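Local coordinates for protein putative modulator of DNA gyrase (Bacteroides thetaiotaomicron, PDB 1VPB) that is of uncertain function but probably acts as a metallopeptidase, at residues M410-V424 with P439-L451. Sequence-based numbering, arbitrary orientation.
Sequences MNVTGNLITLWNSLV and PSLVFEGVDFSGL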
loop_
_atom_site.group_PDB
_atom_site.type_symbol
_atom_site.label_atom_id
_atom_site.label_comp_id
_atom_site.label_asym_id
_atom_site.label_seq_id
_atom_site.Cartn_x
_atom_site.Cartn_y
_atom_site.Cartn_z
ATOM N N MET A 410 -4.805 8.156 -25.158
ATOM C CA MET A 410 -5.980 9.040 -25.195
ATOM C C MET A 410 -6.538 9.190 -23.795
ATOM O O MET A 410 -6.367 8.320 -22.938
ATOM C CB MET A 410 -7.075 8.477 -26.116
ATOM C CG MET A 410 -6.660 8.225 -27.559
ATOM S SD MET A 410 -6.476 9.687 -28.502
ATOM C CE MET A 410 -8.191 10.219 -28.658
ATOM N N ASN A 411 -7.237 10.290 -23.576
ATOM C CA ASN A 411 -7.972 10.473 -22.342
ATOM C C ASN A 411 -9.449 10.554 -22.619
ATOM O O ASN A 411 -9.875 11.175 -23.609
ATOM C CB ASN A 411 -7.535 11.761 -21.668
ATOM C CG ASN A 411 -6.138 11.659 -21.081
ATOM O OD1 ASN A 411 -5.787 10.660 -20.452
ATOM N ND2 ASN A 411 -5.356 12.696 -21.266
ATOM N N VAL A 412 -10.211 9.962 -21.718
ATOM C CA VAL A 412 -11.657 10.124 -21.696
ATOM C C VAL A 412 -11.983 11.132 -20.580
ATOM O O VAL A 412 -11.470 11.019 -19.456
ATOM C CB VAL A 412 -12.378 8.742 -21.513
ATOM C CG1 VAL A 412 -12.232 8.183 -20.095
ATOM C CG2 VAL A 412 -13.848 8.853 -21.905
ATOM N N THR A 413 -12.809 12.131 -20.898
ATOM C CA THR A 413 -13.119 13.195 -19.955
ATOM C C THR A 413 -14.594 13.465 -19.985
ATOM O O THR A 413 -15.267 13.096 -20.934
ATOM C CB THR A 413 -12.409 14.512 -20.307
ATOM O OG1 THR A 413 -12.844 14.998 -21.595
ATOM C CG2 THR A 413 -10.902 14.316 -20.435
ATOM N N GLY A 414 -15.071 14.135 -18.945
ATOM C CA GLY A 414 -16.480 14.504 -18.851
ATOM C C GLY A 414 -16.865 14.654 -17.408
ATOM O O GLY A 414 -16.012 14.896 -16.554
ATOM N N ASN A 415 -18.164 14.489 -17.124
ATOM C CA ASN A 415 -18.668 14.530 -15.776
ATOM C C ASN A 415 -19.418 13.227 -15.569
ATOM O O ASN A 415 -20.112 12.754 -16.471
ATOM C CB ASN A 415 -19.595 15.734 -15.542
ATOM C CG ASN A 415 -20.138 15.768 -14.131
ATOM O OD1 ASN A 415 -21.158 15.134 -13.804
ATOM N ND2 ASN A 415 -19.440 16.494 -13.258
ATOM N N LEU A 416 -19.222 12.622 -14.416
ATOM C CA LEU A 416 -19.728 11.267 -14.163
ATOM C C LEU A 416 -21.255 11.192 -14.228
ATOM O O LEU A 416 -21.819 10.184 -14.660
ATOM C CB LEU A 416 -19.225 10.735 -12.836
ATOM C CG LEU A 416 -17.736 10.358 -12.847
ATOM C CD1 LEU A 416 -17.273 10.150 -11.400
ATOM C CD2 LEU A 416 -17.499 9.045 -13.667
ATOM N N ILE A 417 -21.930 12.244 -13.815
ATOM C CA ILE A 417 -23.384 12.210 -13.858
ATOM C C ILE A 417 -23.907 12.160 -15.275
ATOM O O ILE A 417 -24.738 11.321 -15.589
ATOM C CB ILE A 417 -23.994 13.419 -13.063
ATOM C CG1 ILE A 417 -23.618 13.351 -11.617
ATOM C CG2 ILE A 417 -25.507 13.443 -13.160
ATOM C CD1 ILE A 417 -24.113 14.555 -10.849
ATOM N N THR A 418 -23.427 13.054 -16.144
ATOM C CA THR A 418 -23.849 13.045 -17.556
ATOM C C THR A 418 -23.348 11.798 -18.276
ATOM O O THR A 418 -24.006 11.268 -19.190
ATOM C CB THR A 418 -23.507 14.364 -18.296
ATOM O OG1 THR A 418 -22.197 14.842 -17.923
ATOM C CG2 THR A 418 -24.476 15.461 -17.844
ATOM N N LEU A 419 -22.184 11.303 -17.895
ATOM C CA LEU A 419 -21.730 10.030 -18.427
ATOM C C LEU A 419 -22.761 8.926 -18.152
ATOM O O LEU A 419 -23.222 8.254 -19.085
ATOM C CB LEU A 419 -20.415 9.615 -17.810
ATOM C CG LEU A 419 -19.922 8.246 -18.325
ATOM C CD1 LEU A 419 -19.554 8.193 -19.794
ATOM C CD2 LEU A 419 -18.772 7.792 -17.480
ATOM N N TRP A 420 -23.161 8.813 -16.904
ATOM C CA TRP A 420 -24.095 7.767 -16.507
ATOM C C TRP A 420 -25.516 8.103 -17.030
ATOM O O TRP A 420 -26.362 7.216 -17.141
ATOM C CB TRP A 420 -24.019 7.498 -15.025
ATOM C CG TRP A 420 -22.838 6.634 -14.706
ATOM C CD1 TRP A 420 -21.631 7.030 -14.207
ATOM C CD2 TRP A 420 -22.721 5.226 -14.948
ATOM N NE1 TRP A 420 -20.781 5.954 -14.087
ATOM C CE2 TRP A 420 -21.418 4.830 -14.537
ATOM C CE3 TRP A 420 -23.574 4.251 -15.477
ATOM C CZ2 TRP A 420 -20.972 3.530 -14.633
ATOM C CZ3 TRP A 420 -23.137 2.933 -15.524
ATOM C CH2 TRP A 420 -21.844 2.592 -15.118
ATOM N N ASN A 421 -25.761 9.359 -17.380
ATOM C CA ASN A 421 -27.022 9.711 -18.058
ATOM C C ASN A 421 -27.003 9.304 -19.517
ATOM O O ASN A 421 -28.065 9.302 -20.155
ATOM C CB ASN A 421 -27.333 11.216 -17.958
ATOM C CG ASN A 421 -28.810 11.495 -18.051
ATOM O OD1 ASN A 421 -29.599 10.735 -17.525
ATOM N ND2 ASN A 421 -29.195 12.604 -18.692
ATOM N N SER A 422 -25.815 9.005 -20.083
ATOM C CA SER A 422 -25.684 8.646 -21.511
ATOM C C SER A 422 -25.482 7.123 -21.784
ATOM O O SER A 422 -25.291 6.722 -22.923
ATOM C CB SER A 422 -24.548 9.458 -22.148
ATOM O OG SER A 422 -23.327 9.002 -21.669
ATOM N N LEU A 423 -25.612 6.306 -20.738
ATOM C CA LEU A 423 -25.639 4.835 -20.842
ATOM C C LEU A 423 -26.824 4.412 -21.711
ATOM O O LEU A 423 -27.974 4.701 -21.344
ATOM C CB LEU A 423 -25.780 4.226 -19.454
ATOM C CG LEU A 423 -25.767 2.703 -19.355
ATOM C CD1 LEU A 423 -24.363 2.174 -19.636
ATOM C CD2 LEU A 423 -26.210 2.278 -17.977
ATOM N N VAL A 424 -26.536 3.742 -22.836
ATOM C CA VAL A 424 -27.590 3.292 -23.753
ATOM C C VAL A 424 -27.829 1.807 -23.749
ATOM O O VAL A 424 -28.889 1.389 -24.208
ATOM C CB VAL A 424 -27.347 3.727 -25.201
ATOM C CG1 VAL A 424 -27.481 5.234 -25.283
ATOM C CG2 VAL A 424 -26.012 3.243 -25.705
ATOM N N PRO A 439 -21.978 -5.799 -16.126
ATOM C CA PRO A 439 -21.710 -6.295 -17.475
ATOM C C PRO A 439 -20.952 -5.243 -18.302
ATOM O O PRO A 439 -20.634 -4.134 -17.792
ATOM C CB PRO A 439 -23.129 -6.488 -18.045
ATOM C CG PRO A 439 -23.896 -5.426 -17.450
ATOM C CD PRO A 439 -23.376 -5.325 -16.001
ATOM N N SER A 440 -20.734 -5.559 -19.571
ATOM C CA SER A 440 -20.279 -4.602 -20.552
ATOM C C SER A 440 -21.263 -3.431 -20.607
ATOM O O SER A 440 -22.464 -3.583 -20.374
ATOM C CB SER A 440 -20.129 -5.249 -21.959
ATOM O OG SER A 440 -19.113 -6.264 -21.943
ATOM N N LEU A 441 -20.748 -2.270 -20.994
ATOM C CA LEU A 441 -21.527 -1.050 -21.021
ATOM C C LEU A 441 -21.305 -0.240 -22.305
ATOM O O LEU A 441 -20.224 -0.267 -22.884
ATOM C CB LEU A 441 -21.119 -0.180 -19.851
ATOM C CG LEU A 441 -21.229 -0.737 -18.455
ATOM C CD1 LEU A 441 -20.629 0.311 -17.533
ATOM C CD2 LEU A 441 -22.656 -1.076 -18.077
ATOM N N VAL A 442 -22.351 0.448 -22.755
ATOM C CA VAL A 442 -22.256 1.301 -23.900
ATOM C C VAL A 442 -22.807 2.676 -23.547
ATOM O O VAL A 442 -23.922 2.800 -23.048
ATOM C CB VAL A 442 -23.087 0.783 -25.103
ATOM C CG1 VAL A 442 -22.880 1.679 -26.275
ATOM C CG2 VAL A 442 -22.701 -0.688 -25.461
ATOM N N PHE A 443 -21.990 3.688 -23.795
ATOM C CA PHE A 443 -22.345 5.074 -23.532
ATOM C C PHE A 443 -22.264 5.849 -24.830
ATOM O O PHE A 443 -21.330 5.655 -25.618
ATOM C CB PHE A 443 -21.331 5.699 -22.571
ATOM C CG PHE A 443 -21.233 5.058 -21.250
ATOM C CD1 PHE A 443 -22.018 5.511 -20.166
ATOM C CD2 PHE A 443 -20.308 4.032 -20.992
ATOM C CE1 PHE A 443 -21.885 4.964 -18.905
ATOM C CE2 PHE A 443 -20.194 3.483 -19.707
ATOM C CZ PHE A 443 -20.990 3.946 -18.667
ATOM N N GLU A 444 -23.212 6.758 -25.081
ATOM C CA GLU A 444 -23.129 7.573 -26.273
ATOM C C GLU A 444 -22.546 8.949 -26.009
ATOM O O GLU A 444 -22.784 9.540 -24.965
ATOM C CB GLU A 444 -24.527 7.767 -26.874
ATOM C CG GLU A 444 -25.159 6.527 -27.473
ATOM C CD GLU A 444 -24.460 6.013 -28.712
ATOM O OE1 GLU A 444 -23.606 6.753 -29.269
ATOM O OE2 GLU A 444 -24.772 4.854 -29.126
ATOM N N GLY A 445 -21.829 9.468 -27.004
ATOM C CA GLY A 445 -21.404 10.871 -27.024
ATOM C C GLY A 445 -20.401 11.191 -25.933
ATOM O O GLY A 445 -20.589 12.123 -25.156
ATOM N N VAL A 446 -19.344 10.385 -25.874
ATOM C CA VAL A 446 -18.315 10.514 -24.842
ATOM C C VAL A 446 -17.084 11.176 -25.489
ATOM O O VAL A 446 -16.715 10.846 -26.616
ATOM C CB VAL A 446 -17.938 9.148 -24.258
ATOM C CG1 VAL A 446 -16.781 9.258 -23.256
ATOM C CG2 VAL A 446 -19.156 8.510 -23.571
ATOM N N ASP A 447 -16.472 12.104 -24.749
ATOM C CA ASP A 447 -15.303 12.853 -25.190
ATOM C C ASP A 447 -14.000 12.116 -24.960
ATOM O O ASP A 447 -13.695 11.690 -23.830
ATOM C CB ASP A 447 -15.261 14.214 -24.484
ATOM C CG ASP A 447 -16.103 15.222 -25.169
ATOM O OD1 ASP A 447 -15.782 15.551 -26.343
ATOM O OD2 ASP A 447 -17.084 15.735 -24.619
ATOM N N PHE A 448 -13.260 11.960 -26.061
ATOM C CA PHE A 448 -11.888 11.429 -26.044
ATOM C C PHE A 448 -10.960 12.481 -26.641
ATOM O O PHE A 448 -11.284 13.090 -27.677
ATOM C CB PHE A 448 -11.756 10.142 -26.862
ATOM C CG PHE A 448 -12.546 8.992 -26.329
ATOM C CD1 PHE A 448 -13.927 8.916 -26.566
ATOM C CD2 PHE A 448 -11.924 7.961 -25.625
ATOM C CE1 PHE A 448 -14.665 7.853 -26.095
ATOM C CE2 PHE A 448 -12.654 6.895 -25.127
ATOM C CZ PHE A 448 -14.037 6.838 -25.352
ATOM N N SER A 449 -9.806 12.648 -26.003
ATOM C CA SER A 449 -8.790 13.596 -26.465
ATOM C C SER A 449 -7.388 13.019 -26.338
ATOM O O SER A 449 -7.120 12.199 -25.469
ATOM C CB SER A 449 -8.882 14.858 -25.634
ATOM O OG SER A 449 -8.931 14.524 -24.258
ATOM N N GLY A 450 -6.481 13.487 -27.185
ATOM C CA GLY A 450 -5.100 12.987 -27.181
ATOM C C GLY A 450 -4.269 13.436 -25.984
ATOM O O GLY A 450 -4.402 14.591 -25.548
ATOM N N LEU A 451 -3.468 12.501 -25.439
ATOM C CA LEU A 451 -2.294 12.753 -24.539
ATOM C C LEU A 451 -1.982 11.567 -23.609
ATOM O O LEU A 451 -1.010 10.834 -23.799
ATOM C CB LEU A 451 -2.422 14.035 -23.690
ATOM C CG LEU A 451 -1.687 15.320 -24.125
ATOM C CD1 LEU A 451 -1.700 15.644 -25.639
ATOM C CD2 LEU A 451 -2.272 16.487 -23.314
ATOM O OXT LEU A 451 -2.671 11.313 -22.621
HETATM O O HOH W 1 -17.605 12.840 -22.237
HETATM O O HOH W 2 -11.669 14.327 -23.650
HETATM O O HOH W 3 -21.790 11.291 -22.483
#
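The ring of Phe-443 is clasped between two leucines, with Leu-419 CD1 over one face and Leu-423 CD1 over the other, each 4.0 Å from its centroid in a CH-pi contact. Both leucines carry CG anti to the backbone N (chi1 178° and -177°), which sends the branch ending in CD1 toward the ring. At its rim Phe-443 meets Trp-420 in a T-shaped stack: the phenyl edge points at the face of the indole six-membered ring, planes at 81° and centroids 5.1 Å apart. Leu-441 CD1 packs 3.5 Å from Trp-420 CH2, while the indole NE1 donates to Leu-259 O. Were Trp-420 replaced by an alanine, the edge of Phe-443 and the Leu-441 methyl would probably be left facing a gap, and Leu-259 O would lose this donor.

Ser-422, just after helix 416-421, suits its place because its short OG reaches back to Leu-419 O (2.7 Å), which also accepts from Ser-422 N. Val-424 N donates to Val-442 O (2.8 Å) and Glu-444 N to Ser-422 O, flanking the antiparallel non-hydrogen-bonded pair Leu-423 and Phe-443. Beyond the corner at 444-445, strands 410-413 and 446-450 pair antiparallel, the straight bond from Asn-411 N to Ser-449 O measuring 2.7 Å. Val-412 CG2 lies over the Phe-448 ring and presses tightly on Val-446 CG1 (3.3 Å). The sheet face bearing Asn-411, Thr-413, Asp-447 and Ser-449 is polar, and Asp-447 forms a salt bridge with Lys-246.

Chemically, apolar packing joins helix 416-421 to the C-terminal strands, backbone bonds set their register, and water bridges the hydroxyls of Thr-413 and Ser-449 and links Ser-422 to Gly-445.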